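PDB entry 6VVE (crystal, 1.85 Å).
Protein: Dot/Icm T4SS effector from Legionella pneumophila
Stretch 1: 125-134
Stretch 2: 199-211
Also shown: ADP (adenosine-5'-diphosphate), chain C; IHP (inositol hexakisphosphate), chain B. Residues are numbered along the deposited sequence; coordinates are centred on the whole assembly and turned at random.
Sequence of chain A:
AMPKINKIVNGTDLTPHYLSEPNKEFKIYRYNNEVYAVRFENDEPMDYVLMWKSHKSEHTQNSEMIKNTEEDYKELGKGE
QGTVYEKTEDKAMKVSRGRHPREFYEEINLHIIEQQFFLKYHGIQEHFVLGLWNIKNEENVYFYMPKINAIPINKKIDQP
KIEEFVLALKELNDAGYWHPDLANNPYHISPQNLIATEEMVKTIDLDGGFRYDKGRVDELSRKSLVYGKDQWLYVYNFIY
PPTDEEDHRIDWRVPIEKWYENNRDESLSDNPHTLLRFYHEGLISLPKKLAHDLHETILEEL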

# COMPACT_ATOMS: atom_id res chain seq x y z
N GLN A 125 5.46 -0.90 7.10
CA GLN A 125 5.07 -2.17 6.52
C GLN A 125 3.76 -2.68 7.11
O GLN A 125 2.97 -3.32 6.40
N GLU A 126 3.51 -2.41 8.39
CA GLU A 126 2.34 -2.96 9.06
C GLU A 126 1.03 -2.47 8.47
O GLU A 126 -0.00 -3.11 8.67
N HIS A 127 1.03 -1.35 7.76
CA HIS A 127 -0.19 -0.74 7.23
C HIS A 127 -0.58 -1.27 5.86
O HIS A 127 -1.64 -0.89 5.34
N PHE A 128 0.23 -2.12 5.25
CA PHE A 128 -0.01 -2.62 3.91
C PHE A 128 0.15 -4.14 3.91
O PHE A 128 1.05 -4.68 4.55
N VAL A 129 -0.74 -4.82 3.20
CA VAL A 129 -0.77 -6.29 3.18
C VAL A 129 -0.22 -6.69 1.81
O VAL A 129 -0.95 -6.88 0.84
N LEU A 130 1.09 -6.92 1.75
CA LEU A 130 1.72 -7.42 0.53
C LEU A 130 1.88 -8.94 0.62
O LEU A 130 1.64 -9.56 1.67
N GLY A 131 2.29 -9.54 -0.49
CA GLY A 131 2.39 -10.98 -0.57
C GLY A 131 3.11 -11.38 -1.83
O GLY A 131 3.72 -10.54 -2.49
N LEU A 132 3.02 -12.66 -2.17
CA LEU A 132 3.74 -13.19 -3.33
C LEU A 132 2.85 -14.17 -4.09
O LEU A 132 2.02 -14.87 -3.51
N TRP A 133 3.06 -14.21 -5.41
CA TRP A 133 2.35 -15.13 -6.28
C TRP A 133 3.10 -16.45 -6.32
O TRP A 133 4.28 -16.49 -6.71
N ASN A 134 2.43 -17.53 -5.93
CA ASN A 134 3.00 -18.86 -6.03
C ASN A 134 2.82 -19.38 -7.45
O ASN A 134 1.70 -19.41 -7.97
N GLU A 199 -5.07 -2.68 16.43
CA GLU A 199 -4.10 -1.63 16.66
C GLU A 199 -4.13 -0.53 15.60
O GLU A 199 -3.71 0.60 15.88
N MSE A 200 -4.62 -0.82 14.40
CA MSE A 200 -4.44 0.08 13.29
C MSE A 200 -5.42 -0.16 12.14
O MSE A 200 -6.30 -1.01 12.23
N VAL A 201 -5.24 0.61 11.07
CA VAL A 201 -5.94 0.40 9.81
C VAL A 201 -4.91 -0.06 8.79
O VAL A 201 -3.84 0.56 8.67
N LYS A 202 -5.22 -1.13 8.06
CA LYS A 202 -4.40 -1.65 6.99
C LYS A 202 -5.16 -1.54 5.67
O LYS A 202 -6.38 -1.31 5.64
N THR A 203 -4.44 -1.71 4.57
CA THR A 203 -5.04 -1.69 3.25
C THR A 203 -4.66 -2.96 2.50
O THR A 203 -3.52 -3.43 2.58
N ILE A 204 -5.62 -3.50 1.74
CA ILE A 204 -5.45 -4.75 1.03
C ILE A 204 -5.63 -4.51 -0.47
O ILE A 204 -5.65 -3.37 -0.93
N ASP A 205 -5.78 -5.60 -1.23
CA ASP A 205 -5.95 -5.52 -2.69
C ASP A 205 -4.69 -4.98 -3.35
O ASP A 205 -4.76 -4.16 -4.27
N LEU A 206 -3.52 -5.44 -2.87
CA LEU A 206 -2.23 -5.02 -3.41
C LEU A 206 -1.51 -6.16 -4.15
O LEU A 206 -0.28 -6.14 -4.24
N ASP A 207 -2.25 -7.14 -4.67
CA ASP A 207 -1.61 -8.30 -5.27
C ASP A 207 -0.89 -7.96 -6.57
O ASP A 207 -0.15 -8.79 -7.09
N GLY A 208 -1.11 -6.77 -7.13
CA GLY A 208 -0.31 -6.28 -8.22
C GLY A 208 0.83 -5.38 -7.80
O GLY A 208 1.51 -4.82 -8.67
N GLY A 209 1.06 -5.22 -6.51
CA GLY A 209 2.03 -4.26 -6.03
C GLY A 209 1.50 -2.84 -6.15
O GLY A 209 0.40 -2.57 -6.63
N PHE A 210 2.33 -1.90 -5.69
CA PHE A 210 1.96 -0.50 -5.81
C PHE A 210 2.15 -0.02 -7.24
O PHE A 210 2.94 -0.57 -8.01
N ARG A 211 1.41 1.02 -7.60
CA ARG A 211 1.65 1.72 -8.85
C ARG A 211 2.81 2.69 -8.69
O ARG A 211 3.14 3.13 -7.58

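Packing of 125-134 against 199-211, stretches far apart in sequence that bury 726 Å² between them. The backbones meet at a single bridge, F128 with T203, where T203 N donates to H127 O (3.0 Å) and V129 N donates to T203 O (3.2 Å); K202 CA adds a CA-H...O contact to H127 O at 3.3 Å. Side chains fill the space around this short seam.

At one end, M200, a selenomethionine, points toward the other stretch. Its p, t, p rotamer lays SE over one face of the H127 ring, 4.4 Å from the ring centroid and 20° off the normal, with SE also 3.5 Å from E126 CG. The H127 ring (chi1 m) uses its edge differently: ND1 donates almost straight (170°) to V201 O at 3.0 Å, so a single imidazole both supports the selenium and holds the strand backbone. K202 extends through m, t, t before its last torsion turns to m, bringing NZ to E126 O at 2.6 Å. E126 O, held by this bond, also lies 3.4 Å from M200 SE.

The middle is apolar. F128 (m) directs its CA-to-CB bond away overall, yet CB still touches L206 CD1 at 3.9 Å. Its ring receives the edge of F210 (m) against its face, offset, with centroids 5.4 Å apart and planes at 84°; F128 CD2 lies 3.6 Å from F210 CZ and 3.4 Å from the methyl T203 CG2. L206 (m, t) points toward the other stretch, and its CB packs 3.8 Å from L130 CD2. The other L130 methyl, CD1, reaches F210 CE2 at 4.2 Å, so the m, t leucine packs its forked end beside the contact of L206 with F210. V129 (t) sets CG2 against I204 CG2 at 3.9 Å, while I204 (p, t) sends CD1 to within 3.6 Å of ADP C8; V129 CG1 lies 4.0 Å from ADP N6. The hydrophobic seam thus continues to the nucleotide's adenine.

A backbone gap near V129 and L206 is filled by water 1, which donates to V129 O (2.7 Å) and accepts from L206 N (2.9 Å).

Beyond it, the type I turn from L206 to G209 meets W133 (m), whose NE1 donates to D207 O at 2.7 Å near the ring plane. The D207 side chain (p) comes alongside the indole, OD2 lying 3.4 Å from W133 CZ2. Farther out, N134 ND2 makes a weak hydrogen bond to IHP O35 (3.1 Å).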

# COMPACT_ATOMS: atom_id res chain seq x y z
CB GLN A 125 6.18 -3.21 6.73
CG GLN A 125 5.86 -4.58 6.13
CD GLN A 125 6.98 -5.58 6.32
OE1 GLN A 125 8.11 -5.23 6.69
NE2 GLN A 125 6.67 -6.85 6.08
CB GLU A 126 2.40 -2.61 10.56
CG GLU A 126 2.42 -1.11 10.85
CD GLU A 126 3.80 -0.60 11.24
OE1 GLU A 126 4.80 -1.06 10.65
OE2 GLU A 126 3.87 0.26 12.14
CB HIS A 127 -0.03 0.78 7.16
CG HIS A 127 0.03 1.45 8.50
ND1 HIS A 127 -1.08 1.66 9.28
CD2 HIS A 127 1.08 1.96 9.19
CE1 HIS A 127 -0.73 2.27 10.40
NE2 HIS A 127 0.58 2.46 10.37
CB PHE A 128 0.95 -1.99 2.90
CG PHE A 128 0.95 -0.49 2.93
CD1 PHE A 128 1.75 0.20 3.85
CD2 PHE A 128 0.16 0.24 2.07
CE1 PHE A 128 1.74 1.58 3.88
CE2 PHE A 128 0.15 1.62 2.10
CZ PHE A 128 0.95 2.30 3.02
CB VAL A 129 -2.15 -6.85 3.44
CG1 VAL A 129 -2.14 -8.37 3.30
CG2 VAL A 129 -2.65 -6.44 4.80
CB LEU A 130 3.07 -6.75 0.30
CG LEU A 130 3.01 -5.28 -0.11
CD1 LEU A 130 4.40 -4.65 -0.17
CD2 LEU A 130 2.31 -5.14 -1.45
CB LEU A 132 5.04 -13.89 -2.91
CG LEU A 132 6.03 -13.05 -2.13
CD1 LEU A 132 7.17 -13.92 -1.60
CD2 LEU A 132 6.58 -11.92 -2.99
CB TRP A 133 2.22 -14.54 -7.68
CG TRP A 133 1.26 -13.40 -7.78
CD1 TRP A 133 1.55 -12.07 -7.77
CD2 TRP A 133 -0.17 -13.50 -7.90
NE1 TRP A 133 0.40 -11.33 -7.89
CE2 TRP A 133 -0.67 -12.18 -7.97
CE3 TRP A 133 -1.07 -14.56 -7.96
CZ2 TRP A 133 -2.03 -11.91 -8.09
CZ3 TRP A 133 -2.42 -14.29 -8.09
CH2 TRP A 133 -2.89 -12.97 -8.15
CB ASN A 134 2.32 -19.80 -5.02
CG ASN A 134 3.06 -21.11 -4.87
OD1 ASN A 134 3.12 -21.92 -5.80
ND2 ASN A 134 3.64 -21.33 -3.69
CB GLU A 199 -2.68 -2.22 16.70
CG GLU A 199 -2.49 -3.33 17.71
CD GLU A 199 -2.30 -2.80 19.12
OE1 GLU A 199 -1.39 -3.29 19.82
OE2 GLU A 199 -3.04 -1.87 19.51
CB MSE A 200 -3.01 -0.07 12.75
CG MSE A 200 -2.75 -1.45 12.14
SE MSE A 200 -0.87 -1.76 11.69
CE MSE A 200 -0.14 -1.83 13.48
CB VAL A 201 -6.67 1.67 9.35
CG1 VAL A 201 -7.00 1.58 7.87
CG2 VAL A 201 -7.92 1.88 10.17
CB LYS A 202 -4.01 -3.11 7.25
CG LYS A 202 -3.38 -3.36 8.61
CD LYS A 202 -3.18 -4.86 8.84
CE LYS A 202 -2.57 -5.15 10.20
NZ LYS A 202 -1.14 -4.75 10.27
CB THR A 203 -4.61 -0.46 2.44
OG1 THR A 203 -5.37 -0.42 1.21
CG2 THR A 203 -3.13 -0.49 2.11
CB ILE A 204 -6.45 -5.81 1.54
CG1 ILE A 204 -7.88 -5.29 1.44
CG2 ILE A 204 -6.12 -6.18 2.98
CD1 ILE A 204 -8.95 -6.33 1.75
CB ASP A 205 -7.16 -4.68 -3.06
CG ASP A 205 -7.63 -4.91 -4.49
OD1 ASP A 205 -7.27 -5.94 -5.08
OD2 ASP A 205 -8.35 -4.05 -5.03
CB LEU A 206 -1.35 -4.49 -2.28
CG LEU A 206 -1.75 -3.16 -1.65
CD1 LEU A 206 -0.93 -2.89 -0.39
CD2 LEU A 206 -1.58 -2.02 -2.63
CB ASP A 207 -2.63 -9.41 -5.51
CG ASP A 207 -3.88 -8.92 -6.21
OD1 ASP A 207 -4.62 -8.09 -5.62
OD2 ASP A 207 -4.12 -9.36 -7.35
CB PHE A 210 2.79 0.37 -4.87
CG PHE A 210 2.59 0.06 -3.42
CD1 PHE A 210 1.39 0.34 -2.80
CD2 PHE A 210 3.62 -0.49 -2.67
CE1 PHE A 210 1.21 0.06 -1.46
CE2 PHE A 210 3.44 -0.77 -1.33
CZ PHE A 210 2.23 -0.49 -0.73
CB ARG A 211 0.40 2.46 -9.31
CG ARG A 211 -0.70 1.55 -9.84
CD ARG A 211 -1.88 2.38 -10.34
NE ARG A 211 -3.01 1.55 -10.75
CZ ARG A 211 -4.20 2.03 -11.11
NH1 ARG A 211 -4.41 3.35 -11.11
NH2 ARG A 211 -5.17 1.20 -11.47
PB ADP C . -11.33 -6.23 -4.17
O1B ADP C . -11.39 -4.75 -3.82
O2B ADP C . -12.57 -6.99 -3.79
O3B ADP C . -10.81 -6.52 -5.56
PA ADP C . -9.89 -8.37 -2.97
O1A ADP C . -8.41 -8.48 -2.71
O2A ADP C . -10.51 -9.14 -4.10
O3A ADP C . -10.18 -6.80 -3.18
O5' ADP C . -10.63 -8.77 -1.61
C5' ADP C . -12.00 -9.12 -1.58
C4' ADP C . -12.41 -9.42 -0.16
O4' ADP C . -11.66 -10.53 0.39
C3' ADP C . -12.20 -8.23 0.81
O3' ADP C . -13.30 -7.37 0.88
C2' ADP C . -11.92 -8.93 2.15
O2' ADP C . -13.13 -9.10 2.88
C1' ADP C . -11.33 -10.30 1.77
N9 ADP C . -9.87 -10.23 1.96
C8 ADP C . -8.98 -9.85 1.03
N7 ADP C . -7.72 -9.88 1.53
C5 ADP C . -7.81 -10.29 2.80
C6 ADP C . -6.85 -10.54 3.90
N6 ADP C . -5.53 -10.36 3.70
N1 ADP C . -7.34 -10.97 5.09
C2 ADP C . -8.67 -11.15 5.29
N3 ADP C . -9.59 -10.94 4.33
C4 ADP C . -9.23 -10.52 3.09
C1 IHP B . 2.22 -24.67 3.04
C2 IHP B . 2.19 -26.20 2.88
C3 IHP B . 2.51 -26.61 1.44
C4 IHP B . 3.86 -26.04 0.99
C5 IHP B . 3.83 -24.50 1.05
C6 IHP B . 3.46 -24.00 2.45
O11 IHP B . 2.19 -24.36 4.42
P1 IHP B . 0.83 -23.73 5.06
O21 IHP B . 1.19 -22.59 5.98
O31 IHP B . -0.09 -23.25 3.96
O41 IHP B . 0.11 -24.81 5.87
O12 IHP B . 0.90 -26.64 3.22
P2 IHP B . 0.75 -27.86 4.33
O22 IHP B . 2.09 -28.16 4.94
O32 IHP B . -0.21 -27.43 5.40
O42 IHP B . 0.23 -29.09 3.63
O13 IHP B . 1.52 -26.09 0.61
P3 IHP B . 0.84 -27.01 -0.57
O23 IHP B . 1.23 -28.47 -0.37
O33 IHP B . -0.67 -26.86 -0.49
O43 IHP B . 1.31 -26.54 -1.93
O14 IHP B . 4.14 -26.45 -0.31
P4 IHP B . 5.63 -27.09 -0.60
O24 IHP B . 5.82 -28.35 0.22
O34 IHP B . 6.69 -26.09 -0.18
O44 IHP B . 5.77 -27.42 -2.07
O15 IHP B . 5.08 -24.00 0.71
P5 IHP B . 5.25 -23.18 -0.70
O25 IHP B . 6.64 -23.43 -1.26
O35 IHP B . 4.22 -23.63 -1.70
O45 IHP B . 5.07 -21.70 -0.42
O16 IHP B . 3.21 -22.61 2.38
P6 IHP B . 4.26 -21.56 3.09
O26 IHP B . 3.50 -20.59 3.96
O36 IHP B . 5.26 -22.32 3.93
O46 IHP B . 4.99 -20.81 1.99
O HOH W 1 -3.23 -7.16 -0.50